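Local coordinates for putative NAD(P)H nitroreductase MhqN (Bacillus subtilis, PDB 3BEM), which probably acts as an FMN-dependent, homodimeric NAD(P)H nitroreductase that may contribute to the degradation of aromatic compounds, at residues R23-N28 and T165-G170; F54-T59 and Q100-I105; K60-L65 and L91-K96; M153-A158 and M190-G195. The protein carries 3 engineered substitutions. All blocks are in the same frame, centred on the assembly; numbering follows the deposited sequence. Where two conformers were deposited one is given.

Contact 1: residues R23-N28 and T165-G170; sequences RRSASN and TCPMIG. With FMN (flavin mononucleotide), chain G.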
# COMPACT_ATOMS: atom_id res chain seq x y z
N ARG B 23 14.62 -6.74 1.24
CA ARG B 23 13.89 -5.83 2.14
C ARG B 23 13.40 -6.56 3.39
O ARG B 23 12.61 -7.48 3.30
CB ARG B 23 12.71 -5.19 1.43
CG ARG B 23 11.98 -4.15 2.26
CD ARG B 23 10.47 -4.11 2.08
NE ARG B 23 9.85 -5.39 2.48
CZ ARG B 23 9.58 -5.74 3.73
NH1 ARG B 23 9.85 -4.94 4.79
NH2 ARG B 23 9.05 -6.94 3.93
N ARG B 24 13.84 -6.11 4.57
CA ARG B 24 13.45 -6.67 5.86
C ARG B 24 12.98 -5.53 6.73
O ARG B 24 13.59 -4.46 6.71
CB ARG B 24 14.62 -7.39 6.54
CG ARG B 24 15.02 -8.67 5.83
CD ARG B 24 13.95 -9.76 5.92
NE ARG B 24 13.45 -9.89 7.29
CZ ARG B 24 14.08 -10.55 8.25
NH1 ARG B 24 15.21 -11.21 7.98
NH2 ARG B 24 13.56 -10.58 9.46
N SER B 25 11.92 -5.74 7.50
CA SER B 25 11.43 -4.72 8.42
C SER B 25 12.46 -4.66 9.54
O SER B 25 12.76 -5.69 10.18
CB SER B 25 10.05 -5.05 8.94
OG SER B 25 9.09 -5.02 7.89
N ALA B 26 13.05 -3.50 9.77
CA ALA B 26 14.12 -3.38 10.79
C ALA B 26 13.65 -3.57 12.21
O ALA B 26 12.62 -3.02 12.62
CB ALA B 26 14.82 -2.03 10.67
N SER B 27 14.40 -4.32 12.98
CA SER B 27 14.09 -4.41 14.41
C SER B 27 14.93 -3.45 15.25
O SER B 27 14.51 -3.09 16.35
CB SER B 27 14.23 -5.84 14.94
OG SER B 27 15.53 -6.33 14.71
N ASN B 28 16.09 -3.06 14.72
CA ASN B 28 17.01 -2.15 15.38
C ASN B 28 17.50 -1.18 14.34
O ASN B 28 17.38 -1.45 13.15
CB ASN B 28 18.22 -2.91 15.98
CG ASN B 28 19.13 -3.59 14.89
OD1 ASN B 28 20.14 -3.01 14.40
ND2 ASN B 28 18.80 -4.85 14.59
N THR B 165 13.99 0.12 6.58
CA THR B 165 12.79 0.77 7.16
C THR B 165 12.04 -0.24 8.01
O THR B 165 12.34 -1.44 7.96
CB THR B 165 11.80 1.37 6.12
OG1 THR B 165 11.31 0.31 5.26
CG2 THR B 165 12.43 2.49 5.31
N CYS B 166 11.20 0.27 8.91
CA CYS B 166 10.23 -0.54 9.66
C CYS B 166 8.92 0.21 9.63
O CYS B 166 8.85 1.30 10.16
CB CYS B 166 10.70 -0.80 11.06
SG CYS B 166 9.60 -2.04 11.82
N PRO B 167 7.88 -0.35 9.00
CA PRO B 167 6.53 0.20 9.09
C PRO B 167 6.00 -0.11 10.46
O PRO B 167 6.34 -1.16 11.04
CB PRO B 167 5.78 -0.54 8.03
CG PRO B 167 6.46 -1.85 7.95
CD PRO B 167 7.91 -1.64 8.29
N MSE B 168 5.20 0.78 11.02
CA MSE B 168 4.75 0.72 12.40
C MSE B 168 3.29 1.20 12.54
O MSE B 168 2.91 2.22 11.98
CB MSE B 168 5.68 1.56 13.32
CG MSE B 168 7.14 1.17 13.17
SE MSE B 168 8.27 2.53 13.98
CE MSE B 168 7.81 2.20 15.87
N ILE B 169 2.54 0.45 13.31
CA ILE B 169 1.20 0.86 13.72
C ILE B 169 1.09 0.89 15.24
O ILE B 169 0.07 1.31 15.79
CB ILE B 169 0.13 -0.08 13.13
CG1 ILE B 169 -1.27 0.56 13.16
CG2 ILE B 169 0.14 -1.46 13.83
CD1 ILE B 169 -1.40 1.82 12.41
N GLY B 170 2.15 0.47 15.93
CA GLY B 170 2.23 0.51 17.37
C GLY B 170 2.47 1.87 17.98
O GLY B 170 3.49 2.11 18.53
N1 FMN G . 7.13 -3.64 13.55
C2 FMN G . 7.42 -3.13 14.79
O2 FMN G . 8.50 -3.46 15.29
N3 FMN G . 6.56 -2.27 15.43
C4 FMN G . 5.33 -1.93 14.88
O4 FMN G . 4.66 -1.04 15.46
C4A FMN G . 5.03 -2.44 13.62
N5 FMN G . 3.80 -2.14 13.03
C5A FMN G . 3.59 -2.58 11.73
C6 FMN G . 2.41 -2.17 11.09
C7 FMN G . 2.17 -2.57 9.77
C7M FMN G . 1.05 -1.86 9.02
C8 FMN G . 3.07 -3.39 9.10
C8M FMN G . 3.00 -3.48 7.58
C9 FMN G . 4.22 -3.85 9.74
C9A FMN G . 4.50 -3.42 11.04
N10 FMN G . 5.68 -3.82 11.70
C10 FMN G . 5.93 -3.29 12.95
C1' FMN G . 6.57 -4.82 11.04
C2' FMN G . 6.02 -6.25 10.95
O2' FMN G . 6.20 -6.88 12.21
C3' FMN G . 6.80 -6.97 9.86
O3' FMN G . 6.51 -6.30 8.60
C4' FMN G . 6.55 -8.47 9.80
O4' FMN G . 6.98 -9.09 11.03
C5' FMN G . 7.33 -9.08 8.60
O5' FMN G . 8.76 -8.83 8.67
P FMN G . 9.53 -8.62 7.28
O1P FMN G . 9.35 -9.88 6.48
O2P FMN G . 8.80 -7.44 6.75
O3P FMN G . 10.97 -8.36 7.63
O HOH W 1 10.93 -2.47 5.24
O HOH W 2 13.79 -2.40 5.16

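Contact 2: residues F54-T59 and Q100-I105; sequences FNLQHT and QQAADI. With FMN (flavin mononucleotide), chain E.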
# COMPACT_ATOMS: atom_id res chain seq x y z
N PHE B 54 -8.39 8.73 -8.37
CA PHE B 54 -8.73 9.99 -9.03
C PHE B 54 -7.56 10.97 -9.12
O PHE B 54 -7.76 12.17 -9.31
CB PHE B 54 -9.93 10.68 -8.32
CG PHE B 54 -11.17 9.80 -8.22
CD1 PHE B 54 -12.09 9.76 -9.24
CD2 PHE B 54 -11.39 9.03 -7.09
CE1 PHE B 54 -13.20 8.96 -9.13
CE2 PHE B 54 -12.49 8.21 -6.98
CZ PHE B 54 -13.40 8.18 -8.00
N ASN B 55 -6.33 10.46 -8.96
CA ASN B 55 -5.12 11.29 -8.90
C ASN B 55 -5.21 12.37 -7.83
O ASN B 55 -4.67 13.45 -8.00
CB ASN B 55 -4.85 11.89 -10.25
CG ASN B 55 -3.48 12.51 -10.36
OD1 ASN B 55 -2.51 12.01 -9.80
ND2 ASN B 55 -3.40 13.65 -11.11
N LEU B 56 -5.96 12.11 -6.75
CA LEU B 56 -6.12 13.08 -5.68
C LEU B 56 -4.89 13.21 -4.77
O LEU B 56 -4.79 14.19 -4.03
CB LEU B 56 -7.37 12.78 -4.85
CG LEU B 56 -8.68 13.05 -5.57
CD1 LEU B 56 -9.76 12.50 -4.71
CD2 LEU B 56 -8.87 14.56 -5.81
N GLN B 57 -3.95 12.24 -4.84
CA GLN B 57 -2.67 12.40 -4.13
C GLN B 57 -2.92 12.72 -2.61
O GLN B 57 -2.48 13.74 -2.06
CB GLN B 57 -1.85 13.42 -4.86
CG GLN B 57 -1.51 13.01 -6.26
CD GLN B 57 -1.02 14.17 -7.11
OE1 GLN B 57 0.08 14.63 -6.91
NE2 GLN B 57 -1.88 14.69 -8.03
N HIS B 58 -3.61 11.78 -1.97
CA HIS B 58 -4.11 11.85 -0.61
C HIS B 58 -3.03 11.98 0.46
O HIS B 58 -3.31 12.43 1.56
CB HIS B 58 -4.95 10.62 -0.27
CG HIS B 58 -6.02 10.30 -1.26
ND1 HIS B 58 -5.73 9.90 -2.55
CD2 HIS B 58 -7.36 10.27 -1.15
CE1 HIS B 58 -6.85 9.64 -3.19
NE2 HIS B 58 -7.87 9.87 -2.36
N THR B 59 -1.83 11.53 0.14
CA THR B 59 -0.78 11.24 1.11
C THR B 59 0.08 12.45 1.38
O THR B 59 0.51 13.17 0.45
CB THR B 59 0.10 10.03 0.68
OG1 THR B 59 -0.70 8.97 0.20
CG2 THR B 59 0.98 9.48 1.84
N GLN B 100 -11.50 17.52 -1.95
CA GLN B 100 -11.63 18.99 -2.09
C GLN B 100 -10.59 19.63 -2.97
O GLN B 100 -10.77 20.77 -3.40
CB GLN B 100 -11.61 19.69 -0.72
CG GLN B 100 -12.87 19.39 0.07
CD GLN B 100 -12.81 19.78 1.56
OE1 GLN B 100 -13.79 19.60 2.28
NE2 GLN B 100 -11.68 20.31 2.02
N GLN B 101 -9.49 18.94 -3.25
CA GLN B 101 -8.48 19.51 -4.15
C GLN B 101 -8.66 19.06 -5.60
O GLN B 101 -7.80 19.30 -6.41
CB GLN B 101 -7.08 19.17 -3.71
CG GLN B 101 -6.74 19.52 -2.28
CD GLN B 101 -5.28 19.20 -1.96
OE1 GLN B 101 -4.41 19.23 -2.84
NE2 GLN B 101 -5.01 18.91 -0.69
N ALA B 102 -9.74 18.37 -5.92
CA ALA B 102 -9.99 17.98 -7.31
C ALA B 102 -9.94 19.19 -8.27
O ALA B 102 -9.27 19.16 -9.29
CB ALA B 102 -11.34 17.24 -7.45
N ALA B 103 -10.63 20.26 -7.92
CA ALA B 103 -10.68 21.45 -8.79
C ALA B 103 -9.28 21.97 -9.08
O ALA B 103 -8.98 22.30 -10.22
CB ALA B 103 -11.52 22.52 -8.17
N ASP B 104 -8.41 22.05 -8.07
CA ASP B 104 -7.04 22.49 -8.29
C ASP B 104 -6.21 21.48 -9.05
O ASP B 104 -5.45 21.85 -9.94
CB ASP B 104 -6.35 22.80 -6.96
CG ASP B 104 -6.92 24.03 -6.27
OD1 ASP B 104 -7.20 25.07 -6.94
OD2 ASP B 104 -7.11 23.96 -5.02
N ILE B 105 -6.31 20.20 -8.69
CA ILE B 105 -5.51 19.18 -9.35
C ILE B 105 -5.80 19.06 -10.85
O ILE B 105 -4.86 18.92 -11.65
CB ILE B 105 -5.65 17.83 -8.63
CG1 ILE B 105 -5.05 17.96 -7.23
CG2 ILE B 105 -5.01 16.68 -9.49
CD1 ILE B 105 -5.19 16.71 -6.34
N1 FMN E . -8.82 3.96 -12.42
C2 FMN E . -9.98 3.65 -13.10
O2 FMN E . -9.99 3.73 -14.33
N3 FMN E . -11.12 3.28 -12.41
C4 FMN E . -11.15 3.22 -11.02
O4 FMN E . -12.15 2.69 -10.49
C4A FMN E . -9.95 3.54 -10.33
N5 FMN E . -9.89 3.51 -8.93
C5A FMN E . -8.68 3.74 -8.29
C6 FMN E . -8.60 3.62 -6.89
C7 FMN E . -7.40 3.88 -6.17
C7M FMN E . -7.18 3.18 -4.85
C8 FMN E . -6.27 4.23 -6.90
C8M FMN E . -4.93 3.90 -6.34
C9 FMN E . -6.35 4.35 -8.30
C9A FMN E . -7.53 4.11 -9.02
N10 FMN E . -7.59 4.21 -10.41
C10 FMN E . -8.78 3.89 -11.05
C1' FMN E . -6.42 4.79 -11.20
C2' FMN E . -6.10 6.27 -10.86
O2' FMN E . -6.98 7.16 -11.54
C3' FMN E . -4.63 6.56 -11.26
O3' FMN E . -3.80 5.79 -10.38
C4' FMN E . -4.25 8.06 -11.32
O4' FMN E . -5.05 8.79 -12.24
C5' FMN E . -2.81 8.33 -11.79
O5' FMN E . -2.42 7.63 -12.98
P FMN E . -0.99 6.90 -12.95
O1P FMN E . -0.73 6.21 -14.20
O2P FMN E . 0.05 7.90 -12.87
O3P FMN E . -1.13 5.97 -11.83

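Contact 3: residues K60-L65 and L91-K96; sequences KYVTVL and LVLGDK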
# COMPACT_ATOMS: atom_id res chain seq x y z
N LYS B 60 0.33 12.68 2.67
CA LYS B 60 1.35 13.60 3.12
C LYS B 60 2.32 12.88 4.04
O LYS B 60 1.95 11.88 4.70
CB LYS B 60 0.74 14.84 3.79
CG LYS B 60 0.00 15.76 2.80
CD LYS B 60 -0.10 17.25 3.28
CE LYS B 60 -0.22 18.22 2.08
NZ LYS B 60 0.24 19.60 2.39
N TYR B 61 3.55 13.34 4.06
CA TYR B 61 4.56 12.83 5.00
C TYR B 61 5.09 13.93 5.91
O TYR B 61 5.45 15.02 5.43
CB TYR B 61 5.73 12.18 4.27
CG TYR B 61 5.39 10.94 3.46
CD1 TYR B 61 4.83 11.05 2.19
CD2 TYR B 61 5.69 9.68 3.93
CE1 TYR B 61 4.50 9.94 1.46
CE2 TYR B 61 5.40 8.57 3.22
CZ TYR B 61 4.80 8.69 1.97
OH TYR B 61 4.52 7.54 1.31
N VAL B 62 5.09 13.67 7.22
CA VAL B 62 5.81 14.54 8.14
C VAL B 62 7.05 13.76 8.49
O VAL B 62 6.98 12.66 9.07
CB VAL B 62 5.00 14.87 9.34
CG1 VAL B 62 5.87 15.69 10.32
CG2 VAL B 62 3.75 15.65 8.91
N THR B 63 8.19 14.33 8.13
CA THR B 63 9.46 13.64 8.25
C THR B 63 10.30 14.26 9.36
O THR B 63 10.73 15.42 9.25
CB THR B 63 10.25 13.66 6.92
OG1 THR B 63 9.41 13.15 5.87
CG2 THR B 63 11.52 12.85 7.01
N VAL B 64 10.52 13.48 10.42
CA VAL B 64 11.15 13.99 11.64
C VAL B 64 12.61 13.55 11.66
O VAL B 64 12.92 12.36 11.81
CB VAL B 64 10.43 13.51 12.92
CG1 VAL B 64 11.03 14.20 14.17
CG2 VAL B 64 8.89 13.76 12.79
N LEU B 65 13.49 14.55 11.57
CA LEU B 65 14.94 14.35 11.64
C LEU B 65 15.45 14.80 13.00
O LEU B 65 16.50 14.37 13.49
CB LEU B 65 15.63 15.16 10.52
CG LEU B 65 15.19 14.92 9.07
CD1 LEU B 65 15.76 15.98 8.11
CD2 LEU B 65 15.59 13.56 8.65
N LEU B 91 5.80 10.15 9.59
CA LEU B 91 4.39 9.91 9.79
C LEU B 91 3.73 10.00 8.45
O LEU B 91 3.84 11.00 7.75
CB LEU B 91 3.80 10.91 10.80
CG LEU B 91 4.23 10.66 12.26
CD1 LEU B 91 3.82 9.23 12.75
CD2 LEU B 91 5.75 11.01 12.47
N VAL B 92 3.07 8.92 8.08
CA VAL B 92 2.38 8.84 6.82
C VAL B 92 0.92 9.23 7.07
O VAL B 92 0.19 8.55 7.78
CB VAL B 92 2.45 7.43 6.21
CG1 VAL B 92 1.84 7.45 4.78
CG2 VAL B 92 3.92 6.86 6.22
N LEU B 93 0.52 10.36 6.50
CA LEU B 93 -0.80 10.93 6.68
C LEU B 93 -1.64 10.71 5.43
O LEU B 93 -1.13 10.74 4.31
CB LEU B 93 -0.72 12.45 6.92
CG LEU B 93 0.18 12.89 8.07
CD1 LEU B 93 0.16 14.42 8.25
CD2 LEU B 93 -0.19 12.10 9.39
N GLY B 94 -2.94 10.52 5.64
CA GLY B 94 -3.90 10.51 4.57
C GLY B 94 -4.94 11.60 4.77
O GLY B 94 -5.58 11.68 5.81
N ASP B 95 -5.09 12.45 3.77
CA ASP B 95 -6.11 13.51 3.84
C ASP B 95 -7.52 12.96 3.64
O ASP B 95 -7.89 12.54 2.55
CB ASP B 95 -5.79 14.52 2.77
CG ASP B 95 -6.58 15.78 2.87
OD1 ASP B 95 -7.43 15.93 3.76
OD2 ASP B 95 -6.29 16.68 2.03
N LYS B 96 -8.33 13.03 4.71
CA LYS B 96 -9.73 12.64 4.67
C LYS B 96 -10.58 13.59 3.82
O LYS B 96 -11.69 13.24 3.41
CB LYS B 96 -10.28 12.54 6.09
CG LYS B 96 -9.69 11.39 6.89
CD LYS B 96 -10.19 11.34 8.33
CE LYS B 96 -9.71 12.45 9.18
NZ LYS B 96 -10.10 12.27 10.63

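Contact 4: residues M153-A158 and M190-G195; sequences MFMLSA and MMITIG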
# COMPACT_ATOMS: atom_id res chain seq x y z
N MSE B 153 5.39 2.09 -1.63
CA MSE B 153 6.30 2.69 -2.59
C MSE B 153 7.47 3.37 -1.87
O MSE B 153 8.63 3.24 -2.30
CB MSE B 153 5.56 3.68 -3.51
CG MSE B 153 6.48 4.39 -4.46
SE MSE B 153 7.03 3.29 -5.87
CE MSE B 153 5.41 3.46 -7.08
N PHE B 154 7.19 4.07 -0.78
CA PHE B 154 8.30 4.67 0.01
C PHE B 154 9.32 3.61 0.47
O PHE B 154 10.52 3.79 0.31
CB PHE B 154 7.81 5.47 1.22
CG PHE B 154 8.96 6.07 2.01
CD1 PHE B 154 9.61 7.21 1.55
CD2 PHE B 154 9.52 5.39 3.08
CE1 PHE B 154 10.72 7.69 2.20
CE2 PHE B 154 10.64 5.87 3.72
CZ PHE B 154 11.23 7.03 3.27
N MSE B 155 8.83 2.55 1.07
CA MSE B 155 9.69 1.51 1.61
C MSE B 155 10.56 0.85 0.51
O MSE B 155 11.71 0.56 0.76
CB MSE B 155 8.88 0.53 2.48
CG MSE B 155 8.38 1.19 3.70
SE MSE B 155 7.58 -0.20 4.83
CE MSE B 155 5.77 -0.19 4.05
N LEU B 156 9.98 0.56 -0.67
CA LEU B 156 10.76 -0.02 -1.77
C LEU B 156 11.77 0.99 -2.34
O LEU B 156 12.90 0.59 -2.66
CB LEU B 156 9.86 -0.56 -2.86
CG LEU B 156 9.14 -1.86 -2.41
CD1 LEU B 156 7.95 -2.05 -3.37
CD2 LEU B 156 10.09 -3.09 -2.31
N SER B 157 11.40 2.27 -2.37
CA SER B 157 12.37 3.33 -2.75
C SER B 157 13.56 3.38 -1.78
O SER B 157 14.71 3.45 -2.16
CB SER B 157 11.67 4.69 -2.80
OG SER B 157 10.59 4.69 -3.74
N ALA B 158 13.25 3.35 -0.48
CA ALA B 158 14.28 3.32 0.54
C ALA B 158 15.22 2.15 0.40
O ALA B 158 16.43 2.29 0.42
CB ALA B 158 13.63 3.37 1.92
N MSE B 190 0.23 5.47 9.20
CA MSE B 190 1.32 4.66 9.70
C MSE B 190 2.51 5.51 10.04
O MSE B 190 2.55 6.68 9.68
CB MSE B 190 1.72 3.51 8.74
CG MSE B 190 2.43 3.72 7.55
SE MSE B 190 2.71 1.84 6.75
CE MSE B 190 1.00 1.96 5.93
N MSE B 191 3.41 4.89 10.77
CA MSE B 191 4.71 5.46 11.07
C MSE B 191 5.74 4.58 10.34
O MSE B 191 5.58 3.38 10.23
CB MSE B 191 4.89 5.45 12.58
CG MSE B 191 6.19 5.96 13.07
SE MSE B 191 6.19 5.81 15.07
CE MSE B 191 4.75 7.04 15.31
N ILE B 192 6.80 5.18 9.81
CA ILE B 192 7.89 4.43 9.22
C ILE B 192 9.18 4.97 9.76
O ILE B 192 9.46 6.16 9.58
CB ILE B 192 7.93 4.54 7.68
CG1 ILE B 192 6.57 4.08 7.08
CG2 ILE B 192 9.08 3.71 7.11
CD1 ILE B 192 6.42 4.36 5.57
N THR B 193 9.96 4.10 10.38
CA THR B 193 11.33 4.46 10.73
C THR B 193 12.24 4.09 9.59
O THR B 193 12.02 3.09 8.89
CB THR B 193 11.82 3.81 12.03
OG1 THR B 193 11.43 2.45 12.10
CG2 THR B 193 11.28 4.55 13.22
N ILE B 194 13.31 4.88 9.41
CA ILE B 194 14.30 4.62 8.38
C ILE B 194 15.69 4.76 9.00
O ILE B 194 15.92 5.59 9.89
CB ILE B 194 14.10 5.57 7.16
CG1 ILE B 194 15.07 5.19 6.04
CG2 ILE B 194 14.26 7.07 7.58
CD1 ILE B 194 14.75 5.86 4.73
N GLY B 195 16.65 3.94 8.55
CA GLY B 195 17.98 3.96 9.05
C GLY B 195 18.78 2.82 8.51
O GLY B 195 18.46 2.31 7.45

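Contact 1: residues R23-N28 and T165-G170
The FMN site of this nitroreductase-family fold is built here from two sides. The loop R23-N28, following helix 12-22, takes the phosphate, while the end of strand 164-168 and the turn beyond it run along the flavin. The R24 side chain runs along the phosphate: its CB lies 3.9 Å from FMN O3P; CG is anti to the carbonyl carbon (chi1 -69°), and further bends at chi2 and chi3 fold the chain so that CD stays beside the same oxygen. NE then donates from the guanidinium edge to FMN O3P at 2.9 Å, nearly straight, and NH1 turns to R203 O. An alanine here would remove the NE bond and the positive charge, and would probably weaken the hold on the phosphate, although S25 N also donates to O3P. The neighbouring oxygen, FMN O2P, is gripped by S25 OG at 2.7 Å and, in the guanidinium plane, by R23 NH2. A26 N ties the loop directly to the strand, meeting T165 O at 2.8 Å from above the carbonyl plane. Water 1 links R23 NH1 with T165 OG1, and water 2 joins R24 O to T165 N. Further along, P167 CG packs 3.5 Å from FMN C9. At the flavin's reactive middle, I169 N donates to FMN N5 at 2.9 Å, and G170 N reaches FMN O4 at 3.0 Å.

Contact 2: residues F54-T59 and Q100-I105
I105, in the first turn of helix 102-111, presses into the bend of the loop F54-T59, and this is the tight part of the contact. Its CD1 methyl sits 3.4 Å from L56 O, and its CG2 lies 3.6 Å from N55 O, so both branches rest on backbone carbonyls. L56 closes in alongside: with CG anti to the carbonyl carbon, it puts CD2 3.9 Å from A102 CA and against the A102 methyl. N55 and Q57 both have positive phi, which curls the loop round the isoleucine. Q57 NE2 braces the curl with a 3.1 Å bond to N55 O, straight at 168° and in the plane of its own amide, while Q57 OE1 accepts from K209 N of the second subunit. An alanine here would lose both bonds and would probably loosen the turn and its hold on the partner chain. The other side is open to solvent: Q100, in the 3-10 turn before the helix, and D104 are exposed and do not touch the loop. N55 also lines a flavin pocket, its CB 3.7 Å from FMN O4'. No hydrogen bond joins the two segments; several polar groups of the loop are met by the second subunit, where Y207 O receives N55 ND2 and K209 NZ reaches L56 O. The chemistry thus implies an apolar side chain set against loop carbonyls within the chain, and polar bonds between subunits.

Contact 3: residues K60-L65 and L91-K96
Two antiparallel strands, 59-64 and 88-95, pair here at one side of the central sheet, their directions 151° apart. K60 and L93 form a hydrogen-bonded pair: L93 N reaches K60 O at 2.8 Å in the carbonyl plane, whereas K60 N meets L93 O at 2.9 Å from above that carbonyl's plane. Two residues on, V62 and L91 make the next such pair, with L91 N to V62 O at 2.8 Å and V62 N to L91 O at 3.0 Å, both in plane. Y61 and V92 form the non-hydrogen-bonded pair between them, where the CA-H of Y61 makes a C-H...O contact with L91 O. Within the four-stranded antiparallel sheet of the chain, 59-64 is an outermost strand, and its other edge is taken by a parallel strand of the second subunit through Y61, V62 and T63, so the sheet continues across the dimer. On the face holding Y61 and V92 the two side chains lie side by side, pointing the same way, and the ring's CE2 touches V92 CG2 at 3.8 Å. The ring runs on toward helix 136-161, where Y61 OH is hydrogen-bonded to S150 OG. On the face of K60, V62, L91 and L93 the contacts are apolar, while the end of K60 leads away; V62 and L93 cross obliquely, with V62 CG2 3.9 Å from L93 CD1, and V64 CG2 approaches L91 CD2 at 4.2 Å.

Contact 4: residues M153-A158 and M190-G195
The 153-158 part of helix 136-161 and strand segment 190-195 run almost parallel, 5° apart, with their axes 10.6 Å from each other, so side chains alone bridge the gap. The F154 ring fills the middle. Its CG is anti to the backbone N (chi1 180°), which carries the ring toward the strand, where it meets both I192 and I194. I192 CD1 comes to CD2 of F154 at 4.1 Å, the two side chains sliding past each other in opposite directions. I194 crosses the phenylalanine at about a right angle; its extended chain sets CD1 4.0 Å from F154 CZ and 3.9 Å from A158 CB, so one methyl touches both the ring and the A158 methyl. M155, a selenomethionine, adds its CG 4.2 Å from I192 CD1, then bends at chi3; its side chain also touches P167, beside the flavin. Polar groups stay out of the interface: S157 OG turns back to M153 O at 2.8 Å, and that carbonyl also accepts S157 N. T193 points away from the helix, its OG1 making a weak bond to C166 O. Alternate strand residues thus face a long central helix, the helix-on-sheet layer that belongs to the alpha+beta core of the nitroreductase fold.

In the fold
All four are buried, but contacts 3 and 4 lie nearest the centre of the chain, one pairing strands and the other laying a helix on the same sheet; V92 joins them, through a backbone hydrogen bond to M190 and side-chain packing on I192. Contact 1 adjoins contact 4, their centres about 8 Å apart, because strands 164-168 and 186-195 are neighbours, and it turns that edge into a charged and polar cofactor site. Contact 2 touches contact 3 where D95 N probably hydrogen-bonds H58 O, but lies on the opposite side of the chain's centre from contact 1, about 29 Å between centres, beside the other flavin. It also carries exposed residues. All four touch the second subunit.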